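Local coordinates for 14-3-3 protein (Cryptosporidium parvum, PDB 3EFZ), which probably binds phosphoserine-containing partner proteins and so takes part in cell regulation and signalling, at residues 152-155 against 156-159; 160-163 against 164-168; 114-117 against 118-122; 72-75 against 76-80. All coordinates share one frame; numbering follows the deposited sequence.

Contact 1 of 4, residues 152-155 against 156-159; sequences MRYK and AEIL
Glu157 sets its CG beside its own backbone N (chi1 -59°) and then runs out extended, which lays CG 3.2 Å from Arg153 O and carries the carboxylate back along the helix past Tyr154. Arg153 starts the other way, CG anti to the backbone N (chi1 173°), and its guanidinium stops short of a salt bridge: NH1 lies 4.4 Å from Glu157 OE2, obliquely. Each charge has its main partner on another helix, Arg153 NE on Tyr175 OH and Glu157 OE2 on Arg79 NH2. A water gives one hydrogen to Glu157 OE1 at 2.6 Å and the other to Tyr154 O, tying the carboxylate to the Tyr154 backbone. Here the helix is running out: Glu157 N makes weak bonds to both Arg153 O and Tyr154 O. Lys155 O takes two donors, Leu159 N at 2.8 Å, almost in line with the carbonyl, and Ile158 N at 2.9 Å from well above its plane. The extended Lys155 chain leads away to a salt bridge with Glu122, while its CB keeps Leu159 CD1 at 4.2 Å. With Arg153 and Arg79 both predicted to meet the phosphoserine of a partner, the two arginines, with Glu157 paired to Arg79, are consistent with the basic phosphate pocket in the groove of a 14-3-3 protein.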
loop_
_atom_site.group_PDB
_atom_site.type_symbol
_atom_site.label_atom_id
_atom_site.label_comp_id
_atom_site.label_asym_id
_atom_site.label_seq_id
_atom_site.Cartn_x
_atom_site.Cartn_y
_atom_site.Cartn_z
ATOM N N MET B 152 -9.177 -14.742 3.326
ATOM C CA MET B 152 -10.426 -15.397 2.943
ATOM C C MET B 152 -11.664 -14.481 3.069
ATOM O O MET B 152 -12.564 -14.501 2.216
ATOM C CB MET B 152 -10.622 -16.686 3.750
ATOM C CG MET B 152 -9.779 -17.840 3.253
ATOM S SD MET B 152 -10.079 -18.208 1.514
ATOM C CE MET B 152 -8.398 -18.490 1.015
ATOM N N ARG B 153 -11.697 -13.699 4.152
ATOM C CA ARG B 153 -12.756 -12.698 4.401
ATOM C C ARG B 153 -12.776 -11.662 3.283
ATOM O O ARG B 153 -13.854 -11.239 2.841
ATOM C CB ARG B 153 -12.573 -12.026 5.784
ATOM C CG ARG B 153 -13.508 -10.835 6.096
ATOM C CD ARG B 153 -13.560 -10.509 7.616
ATOM N NE ARG B 153 -12.227 -10.197 8.170
ATOM C CZ ARG B 153 -11.665 -8.991 8.138
ATOM N NH1 ARG B 153 -12.319 -7.957 7.608
ATOM N NH2 ARG B 153 -10.444 -8.812 8.641
ATOM N N TYR B 154 -11.587 -11.270 2.814
ATOM C CA TYR B 154 -11.490 -10.330 1.696
ATOM C C TYR B 154 -12.053 -10.908 0.403
ATOM O O TYR B 154 -12.700 -10.190 -0.350
ATOM C CB TYR B 154 -10.045 -9.891 1.449
ATOM C CG TYR B 154 -9.364 -9.116 2.571
ATOM C CD1 TYR B 154 -10.067 -8.617 3.682
ATOM C CD2 TYR B 154 -7.996 -8.857 2.491
ATOM C CE1 TYR B 154 -9.406 -7.903 4.680
ATOM C CE2 TYR B 154 -7.330 -8.135 3.464
ATOM C CZ TYR B 154 -8.025 -7.674 4.553
ATOM O OH TYR B 154 -7.293 -6.962 5.474
ATOM N N LYS B 155 -11.787 -12.191 0.141
ATOM C CA LYS B 155 -12.244 -12.846 -1.101
ATOM C C LYS B 155 -13.762 -12.929 -1.054
ATOM O O LYS B 155 -14.433 -12.701 -2.058
ATOM C CB LYS B 155 -11.661 -14.266 -1.270
ATOM C CG LYS B 155 -10.142 -14.387 -1.410
ATOM C CD LYS B 155 -9.763 -15.808 -1.852
ATOM C CE LYS B 155 -8.264 -16.008 -1.866
ATOM N NZ LYS B 155 -7.840 -17.337 -2.455
ATOM N N ALA B 156 -14.271 -13.255 0.134
ATOM C CA ALA B 156 -15.695 -13.356 0.442
ATOM C C ALA B 156 -16.470 -12.054 0.204
ATOM O O ALA B 156 -17.656 -12.098 -0.084
ATOM C CB ALA B 156 -15.878 -13.816 1.897
ATOM N N GLU B 157 -15.806 -10.905 0.357
ATOM C CA GLU B 157 -16.405 -9.591 0.084
ATOM C C GLU B 157 -16.534 -9.331 -1.418
ATOM O O GLU B 157 -17.316 -8.465 -1.857
ATOM C CB GLU B 157 -15.565 -8.467 0.713
ATOM C CG GLU B 157 -15.388 -8.540 2.212
ATOM C CD GLU B 157 -14.441 -7.451 2.745
ATOM O OE1 GLU B 157 -13.573 -6.979 1.979
ATOM O OE2 GLU B 157 -14.560 -7.067 3.926
ATOM N N ILE B 158 -15.725 -10.055 -2.195
ATOM C CA ILE B 158 -15.661 -9.904 -3.642
ATOM C C ILE B 158 -16.525 -10.944 -4.356
ATOM O O ILE B 158 -17.268 -10.612 -5.280
ATOM C CB ILE B 158 -14.194 -10.023 -4.155
ATOM C CG1 ILE B 158 -13.320 -8.928 -3.521
ATOM C CG2 ILE B 158 -14.144 -9.996 -5.688
ATOM C CD1 ILE B 158 -11.869 -8.988 -3.918
ATOM N N LEU B 159 -16.391 -12.199 -3.935
ATOM C CA LEU B 159 -17.039 -13.337 -4.589
ATOM C C LEU B 159 -18.547 -13.417 -4.329
ATOM O O LEU B 159 -19.072 -12.741 -3.441
ATOM C CB LEU B 159 -16.306 -14.642 -4.234
ATOM C CG LEU B 159 -14.830 -14.747 -4.719
ATOM C CD1 LEU B 159 -14.143 -15.980 -4.136
ATOM C CD2 LEU B 159 -14.642 -14.715 -6.241
HETATM O O HOH W 1 -12.323 -7.409 -0.225
#

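Contact 2 of 4, residues 160-163 against 164-168; sequences KDEE and KNQCI
Gln166 runs back along the helix beside Glu162, one turn earlier. From Gln166 CB, 3.6 Å from Glu162 O, the chain moves to CG, which sits beside its own backbone N and closes to 3.3 Å of that same carbonyl oxygen. Extended beyond CG, it takes CD past Glu162 O and the CA of Glu163, and OE1 ends 3.7 Å from Glu162 O and 4.1 Å from Glu162 CG, in packing contact. The backbone bond beneath is short, Gln166 N to Glu162 O at 2.7 Å. Glu162, bent at chi2 (49°), turns its carboxylate toward Asn165 instead: OE2 lies 3.7 Å from Asn165 CB, with carboxylate and amide planes 65° apart. Asn165 in turn leans its amide over Asp161 O, CG at 3.3 Å, while its backbone N bonds that oxygen. Glu163 OE1 accepts the backbone N of Lys160 at 3.0 Å on its anti side, a side chain reaching back three residues to the backbone near the start of the helix. Lys164 N bonds Lys160 O from far above the carbonyl plane, as the chain swings from loop into helix. This polar side of the turn faces outward, at the beginning of helix 161-185. Its other side packs inward: Cys167 lies on Lys155 and Ala156 of helix 138-158 and on Leu159 of the linker, while Ile168 meets Ala156 as well as Leu209 and Leu210.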
loop_
_atom_site.group_PDB
_atom_site.type_symbol
_atom_site.label_atom_id
_atom_site.label_comp_id
_atom_site.label_asym_id
_atom_site.label_seq_id
_atom_site.Cartn_x
_atom_site.Cartn_y
_atom_site.Cartn_z
ATOM N N LYS B 160 -19.244 -14.222 -5.131
ATOM C CA LYS B 160 -20.694 -14.301 -5.065
ATOM C C LYS B 160 -21.176 -15.725 -4.754
ATOM O O LYS B 160 -20.461 -16.702 -5.000
ATOM C CB LYS B 160 -21.320 -13.824 -6.389
ATOM C CG LYS B 160 -20.969 -12.397 -6.819
ATOM C CD LYS B 160 -21.724 -11.362 -5.984
ATOM C CE LYS B 160 -21.161 -9.959 -6.164
ATOM N NZ LYS B 160 -21.463 -9.126 -4.964
ATOM N N ASP B 161 -22.401 -15.821 -4.234
ATOM C CA ASP B 161 -23.120 -17.087 -4.058
ATOM C C ASP B 161 -22.357 -18.130 -3.263
ATOM O O ASP B 161 -22.043 -17.921 -2.087
ATOM C CB ASP B 161 -23.569 -17.657 -5.418
ATOM C CG ASP B 161 -24.272 -16.626 -6.272
ATOM O OD1 ASP B 161 -25.308 -16.104 -5.818
ATOM O OD2 ASP B 161 -23.788 -16.336 -7.389
ATOM N N GLU B 162 -22.059 -19.250 -3.911
ATOM C CA GLU B 162 -21.445 -20.376 -3.235
ATOM C C GLU B 162 -19.945 -20.138 -3.029
ATOM O O GLU B 162 -19.415 -20.388 -1.937
ATOM C CB GLU B 162 -21.742 -21.678 -3.988
ATOM C CG GLU B 162 -21.983 -22.882 -3.077
ATOM C CD GLU B 162 -22.994 -22.618 -1.936
ATOM O OE1 GLU B 162 -24.151 -22.215 -2.227
ATOM O OE2 GLU B 162 -22.620 -22.828 -0.752
ATOM N N GLU B 163 -19.288 -19.605 -4.059
ATOM C CA GLU B 163 -17.868 -19.297 -4.010
ATOM C C GLU B 163 -17.600 -18.353 -2.824
ATOM O O GLU B 163 -16.611 -18.499 -2.111
ATOM C CB GLU B 163 -17.365 -18.767 -5.383
ATOM C CG GLU B 163 -17.365 -17.243 -5.584
ATOM C CD GLU B 163 -17.378 -16.765 -7.066
ATOM O OE1 GLU B 163 -18.189 -15.853 -7.379
ATOM O OE2 GLU B 163 -16.587 -17.280 -7.910
ATOM N N LYS B 164 -18.513 -17.413 -2.600
ATOM C CA LYS B 164 -18.512 -16.552 -1.417
ATOM C C LYS B 164 -18.694 -17.368 -0.135
ATOM O O LYS B 164 -17.903 -17.250 0.791
ATOM C CB LYS B 164 -19.617 -15.504 -1.541
ATOM C CG LYS B 164 -19.851 -14.635 -0.321
ATOM C CD LYS B 164 -20.949 -13.614 -0.613
ATOM C CE LYS B 164 -21.184 -12.710 0.573
ATOM N NZ LYS B 164 -22.126 -11.582 0.265
ATOM N N ASN B 165 -19.739 -18.195 -0.095
ATOM C CA ASN B 165 -20.017 -19.024 1.070
ATOM C C ASN B 165 -18.867 -19.956 1.444
ATOM O O ASN B 165 -18.607 -20.172 2.625
ATOM C CB ASN B 165 -21.321 -19.799 0.896
ATOM C CG ASN B 165 -22.560 -18.906 1.030
ATOM O OD1 ASN B 165 -22.498 -17.805 1.597
ATOM N ND2 ASN B 165 -23.691 -19.387 0.526
ATOM N N GLN B 166 -18.179 -20.492 0.439
ATOM C CA GLN B 166 -17.008 -21.339 0.683
ATOM C C GLN B 166 -15.874 -20.528 1.282
ATOM O O GLN B 166 -15.173 -21.022 2.147
ATOM C CB GLN B 166 -16.513 -22.031 -0.592
ATOM C CG GLN B 166 -17.500 -22.951 -1.311
ATOM C CD GLN B 166 -17.108 -23.162 -2.770
ATOM O OE1 GLN B 166 -17.963 -23.277 -3.656
ATOM N NE2 GLN B 166 -15.798 -23.176 -3.032
ATOM N N CYS B 167 -15.670 -19.291 0.821
ATOM C CA CYS B 167 -14.641 -18.430 1.424
ATOM C C CYS B 167 -14.994 -18.051 2.856
ATOM O O CYS B 167 -14.111 -17.957 3.704
ATOM C CB CYS B 167 -14.361 -17.152 0.600
ATOM S SG CYS B 167 -13.529 -17.471 -0.961
ATOM N N ILE B 168 -16.277 -17.811 3.126
ATOM C CA ILE B 168 -16.701 -17.518 4.495
ATOM C C ILE B 168 -16.442 -18.746 5.374
ATOM O O ILE B 168 -15.905 -18.622 6.483
ATOM C CB ILE B 168 -18.174 -17.058 4.574
ATOM C CG1 ILE B 168 -18.333 -15.670 3.937
ATOM C CG2 ILE B 168 -18.650 -17.019 6.034
ATOM C CD1 ILE B 168 -19.734 -15.353 3.467
#

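Contact 3 of 4, residues 114-117 against 118-122; sequences EESI and LLESE
Within the long helix 100-131, a serine turned back on its own helix marks this turn: Ser121 OG donates to Ile117 O at 2.7 Å, supplementing the usual i to i-4 backbone bond. That second bond, from Ser121 N at 2.9 Å, comes from the opposite face of the carbonyl plane, so Ile117 O is gripped from both faces. The hydroxyl gets there because it stands between the backbone N and the carbonyl carbon (chi1 66°); CB, placed by the backbone, is 3.1 Å from Ile117 O. On the adjoining side of the helix, Ser116 OG and Glu120 OE2 stand 4.0 Å apart and share a water, 2.8 Å from Ser116 OG and 2.7 Å from Glu120 OE2, to which it donates. The other carboxylate oxygen, Glu120 OE1, is held by a salt bridge from Arg74. Leu118 CG packs 3.2 Å from Glu114 O, the acceptor of Leu118 N. Ser121 lies against Leu151 and Lys155 of helix 138-158, whereas Ile117 packs against both Ile158 of that helix and Val75 and Ile78 of helix 63-81.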
loop_
_atom_site.group_PDB
_atom_site.type_symbol
_atom_site.label_atom_id
_atom_site.label_comp_id
_atom_site.label_asym_id
_atom_site.label_seq_id
_atom_site.Cartn_x
_atom_site.Cartn_y
_atom_site.Cartn_z
ATOM N N GLU B 114 -10.332 -5.663 -7.541
ATOM C CA GLU B 114 -10.847 -6.885 -6.952
ATOM C C GLU B 114 -10.206 -8.150 -7.540
ATOM O O GLU B 114 -9.942 -9.078 -6.788
ATOM C CB GLU B 114 -12.400 -6.935 -6.977
ATOM C CG GLU B 114 -13.037 -5.793 -6.159
ATOM C CD GLU B 114 -14.462 -6.036 -5.711
ATOM O OE1 GLU B 114 -15.305 -6.471 -6.518
ATOM O OE2 GLU B 114 -14.751 -5.769 -4.522
ATOM N N GLU B 115 -9.955 -8.191 -8.863
ATOM C CA GLU B 115 -9.189 -9.283 -9.496
ATOM C C GLU B 115 -7.839 -9.405 -8.761
ATOM O O GLU B 115 -7.457 -10.483 -8.358
ATOM C CB GLU B 115 -9.002 -9.069 -11.024
ATOM C CG GLU B 115 -10.223 -9.517 -11.904
ATOM C CD GLU B 115 -10.247 -9.006 -13.385
ATOM O OE1 GLU B 115 -11.183 -9.416 -14.135
ATOM O OE2 GLU B 115 -9.360 -8.211 -13.811
ATOM N N SER B 116 -7.165 -8.276 -8.548
ATOM C CA SER B 116 -5.895 -8.194 -7.818
ATOM C C SER B 116 -5.948 -8.696 -6.370
ATOM O O SER B 116 -5.085 -9.468 -5.961
ATOM C CB SER B 116 -5.353 -6.757 -7.867
ATOM O OG SER B 116 -4.767 -6.523 -9.131
ATOM N N ILE B 117 -6.948 -8.274 -5.596
ATOM C CA ILE B 117 -7.112 -8.809 -4.249
ATOM C C ILE B 117 -7.266 -10.334 -4.324
ATOM O O ILE B 117 -6.614 -11.030 -3.563
ATOM C CB ILE B 117 -8.336 -8.226 -3.524
ATOM C CG1 ILE B 117 -8.160 -6.730 -3.263
ATOM C CG2 ILE B 117 -8.665 -9.040 -2.223
ATOM C CD1 ILE B 117 -9.521 -6.026 -2.982
ATOM N N LEU B 118 -8.114 -10.842 -5.236
ATOM C CA LEU B 118 -8.319 -12.300 -5.390
ATOM C C LEU B 118 -7.046 -13.073 -5.723
ATOM O O LEU B 118 -6.751 -14.079 -5.093
ATOM C CB LEU B 118 -9.358 -12.621 -6.461
ATOM C CG LEU B 118 -10.787 -12.131 -6.224
ATOM C CD1 LEU B 118 -11.604 -12.419 -7.457
ATOM C CD2 LEU B 118 -11.414 -12.768 -4.970
ATOM N N LEU B 119 -6.323 -12.604 -6.739
ATOM C CA LEU B 119 -5.142 -13.286 -7.240
ATOM C C LEU B 119 -3.988 -13.209 -6.256
ATOM O O LEU B 119 -3.327 -14.221 -5.998
ATOM C CB LEU B 119 -4.725 -12.724 -8.603
ATOM C CG LEU B 119 -5.629 -13.107 -9.777
ATOM C CD1 LEU B 119 -5.319 -12.272 -11.020
ATOM C CD2 LEU B 119 -5.517 -14.596 -10.095
ATOM N N GLU B 120 -3.763 -12.027 -5.690
ATOM C CA GLU B 120 -2.614 -11.805 -4.817
ATOM C C GLU B 120 -2.822 -12.335 -3.414
ATOM O O GLU B 120 -1.871 -12.706 -2.735
ATOM C CB GLU B 120 -2.194 -10.327 -4.818
ATOM C CG GLU B 120 -1.554 -9.908 -6.143
ATOM C CD GLU B 120 -1.598 -8.399 -6.381
ATOM O OE1 GLU B 120 -1.771 -7.639 -5.400
ATOM O OE2 GLU B 120 -1.449 -7.974 -7.547
ATOM N N SER B 121 -4.065 -12.371 -2.961
ATOM C CA SER B 121 -4.321 -13.027 -1.691
ATOM C C SER B 121 -4.075 -14.558 -1.787
ATOM O O SER B 121 -3.574 -15.165 -0.847
ATOM C CB SER B 121 -5.696 -12.629 -1.117
ATOM O OG SER B 121 -6.747 -13.116 -1.926
ATOM N N GLU B 122 -4.390 -15.179 -2.922
ATOM C CA GLU B 122 -4.044 -16.578 -3.093
ATOM C C GLU B 122 -2.507 -16.755 -3.093
ATOM O O GLU B 122 -2.005 -17.719 -2.501
ATOM C CB GLU B 122 -4.729 -17.156 -4.337
ATOM C CG GLU B 122 -4.630 -18.666 -4.526
ATOM C CD GLU B 122 -5.033 -19.487 -3.318
ATOM O OE1 GLU B 122 -4.416 -20.549 -3.128
ATOM O OE2 GLU B 122 -5.954 -19.095 -2.572
HETATM O O HOH W 2 -2.737 -8.354 -9.839
#

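Contact 4 of 4, residues 72-75 against 76-80; sequences RNRV and TSIRN
Arg72 O takes two hydrogens from Thr76, one from N at 3.1 Å and a shorter one from OG1 at 2.8 Å, the donors arriving from opposite faces of the carbonyl plane. The hydroxyl stands beside its own backbone N (chi1 -53°), which points it back at the preceding turn. Above it lies the Arg72 guanidinium: the chain bends at chi2 and chi3, folding back until OG1 sits 3.2 Å from CZ, over the centre of one face. Asn73 steadies that flat group at its edge, its OD1 accepting Arg72 NH2 at 2.7 Å and a weak bond from NE. On another side of the helix, Arg74 sends out an extended chain whose guanidinium carries Ile78 CD1 over the centre of one face, 3.6 Å from CZ; the same methyl also touches Arg74 CG. NE of Arg74 is salt-bridged to Glu120 of the same chain, which helps fix the plane that the methyl packs on. Ile78 N meanwhile bonds Arg74 O. Arg79, predicted to contact phosphoserine, runs extended to its salt bridge with Glu157. Helix 63-81 is wedged among its neighbours here: Thr76 meets Tyr45 of helix 32-54, Val75 packs on Leu151 and Tyr154 of helix 138-158, Ile78 lies on Phe113 and Ile117 of helix 100-131, and Ser77 OG bonds Tyr45 of its own chain and Glu120 of the second subunit.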
loop_
_atom_site.group_PDB
_atom_site.type_symbol
_atom_site.label_atom_id
_atom_site.label_comp_id
_atom_site.label_asym_id
_atom_site.label_seq_id
_atom_site.Cartn_x
_atom_site.Cartn_y
_atom_site.Cartn_z
ATOM N N ARG B 72 0.367 -8.779 1.517
ATOM C CA ARG B 72 -0.759 -8.716 2.464
ATOM C C ARG B 72 -1.143 -7.243 2.620
ATOM O O ARG B 72 -2.314 -6.887 2.645
ATOM C CB ARG B 72 -0.295 -9.241 3.828
ATOM C CG ARG B 72 -1.345 -9.754 4.787
ATOM C CD ARG B 72 -2.326 -8.777 5.439
ATOM N NE ARG B 72 -1.818 -7.437 5.679
ATOM C CZ ARG B 72 -2.395 -6.545 6.493
ATOM N NH1 ARG B 72 -3.480 -6.870 7.188
ATOM N NH2 ARG B 72 -1.867 -5.326 6.632
ATOM N N ASN B 73 -0.115 -6.407 2.735
ATOM C CA ASN B 73 -0.275 -4.982 3.011
ATOM C C ASN B 73 -0.816 -4.300 1.766
ATOM O O ASN B 73 -1.781 -3.541 1.841
ATOM C CB ASN B 73 1.034 -4.352 3.477
ATOM C CG ASN B 73 1.448 -4.780 4.892
ATOM O OD1 ASN B 73 0.659 -5.318 5.678
ATOM N ND2 ASN B 73 2.700 -4.510 5.225
ATOM N N ARG B 74 -0.225 -4.599 0.616
ATOM C CA ARG B 74 -0.789 -4.156 -0.657
ATOM C C ARG B 74 -2.287 -4.455 -0.818
ATOM O O ARG B 74 -3.049 -3.593 -1.238
ATOM C CB ARG B 74 -0.009 -4.774 -1.820
ATOM C CG ARG B 74 -0.777 -4.886 -3.152
ATOM C CD ARG B 74 0.193 -4.926 -4.337
ATOM N NE ARG B 74 -0.453 -5.348 -5.587
ATOM C CZ ARG B 74 -0.918 -4.533 -6.530
ATOM N NH1 ARG B 74 -1.477 -5.061 -7.618
ATOM N NH2 ARG B 74 -0.814 -3.200 -6.408
ATOM N N VAL B 75 -2.665 -5.699 -0.551
ATOM C CA VAL B 75 -4.054 -6.185 -0.710
ATOM C C VAL B 75 -5.032 -5.451 0.236
ATOM O O VAL B 75 -6.169 -5.168 -0.120
ATOM C CB VAL B 75 -4.125 -7.740 -0.492
ATOM C CG1 VAL B 75 -5.503 -8.178 -0.081
ATOM C CG2 VAL B 75 -3.722 -8.470 -1.734
ATOM N N THR B 76 -4.558 -5.162 1.438
ATOM C CA THR B 76 -5.267 -4.314 2.404
ATOM C C THR B 76 -5.410 -2.886 1.852
ATOM O O THR B 76 -6.488 -2.281 1.952
ATOM C CB THR B 76 -4.539 -4.320 3.758
ATOM O OG1 THR B 76 -4.358 -5.678 4.173
ATOM C CG2 THR B 76 -5.351 -3.621 4.839
ATOM N N SER B 77 -4.343 -2.361 1.250
ATOM C CA SER B 77 -4.438 -1.044 0.633
ATOM C C SER B 77 -5.354 -1.033 -0.592
ATOM O O SER B 77 -6.053 -0.065 -0.783
ATOM C CB SER B 77 -3.074 -0.439 0.304
ATOM O OG SER B 77 -2.312 -0.229 1.498
ATOM N N ILE B 78 -5.343 -2.085 -1.412
ATOM C CA ILE B 78 -6.248 -2.166 -2.574
ATOM C C ILE B 78 -7.693 -2.175 -2.059
ATOM O O ILE B 78 -8.537 -1.420 -2.533
ATOM C CB ILE B 78 -5.938 -3.381 -3.482
ATOM C CG1 ILE B 78 -4.527 -3.270 -4.082
ATOM C CG2 ILE B 78 -6.944 -3.482 -4.603
ATOM C CD1 ILE B 78 -4.003 -4.581 -4.640
ATOM N N ARG B 79 -7.953 -2.986 -1.033
ATOM C CA ARG B 79 -9.274 -3.029 -0.415
ATOM C C ARG B 79 -9.689 -1.672 0.178
ATOM O O ARG B 79 -10.845 -1.286 0.049
ATOM C CB ARG B 79 -9.324 -4.138 0.625
ATOM C CG ARG B 79 -10.652 -4.307 1.359
ATOM C CD ARG B 79 -10.474 -5.432 2.315
ATOM N NE ARG B 79 -11.619 -5.639 3.190
ATOM C CZ ARG B 79 -11.717 -5.193 4.430
ATOM N NH1 ARG B 79 -10.729 -4.497 4.975
ATOM N NH2 ARG B 79 -12.811 -5.473 5.128
ATOM N N ASN B 80 -8.756 -0.956 0.810
ATOM C CA ASN B 80 -9.045 0.317 1.444
ATOM C C ASN B 80 -9.488 1.372 0.434
ATOM O O ASN B 80 -10.436 2.119 0.690
ATOM C CB ASN B 80 -7.828 0.823 2.241
ATOM C CG ASN B 80 -8.097 2.156 2.937
ATOM O OD1 ASN B 80 -8.728 2.192 3.979
ATOM N ND2 ASN B 80 -7.599 3.249 2.366
#

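From the N terminus the order is contact 4 on helix 63-81, contact 3 on helix 100-131, contact 1 at the end of helix 138-158 and contact 2 at the start of helix 161-185. Each closes no more than a helical turn or two, and they follow in series without nesting or crossing. Contacts 4 and 3 meet through Arg74 and Glu120 and through Ile78 against Ile117. Contacts 3 and 1 join by the Lys155 to Glu122 salt bridge and by Ile158. Contact 1 reaches back to contact 4 where Glu157 pairs with Arg79, and runs directly into contact 2, which touches neither contact 3 nor contact 4.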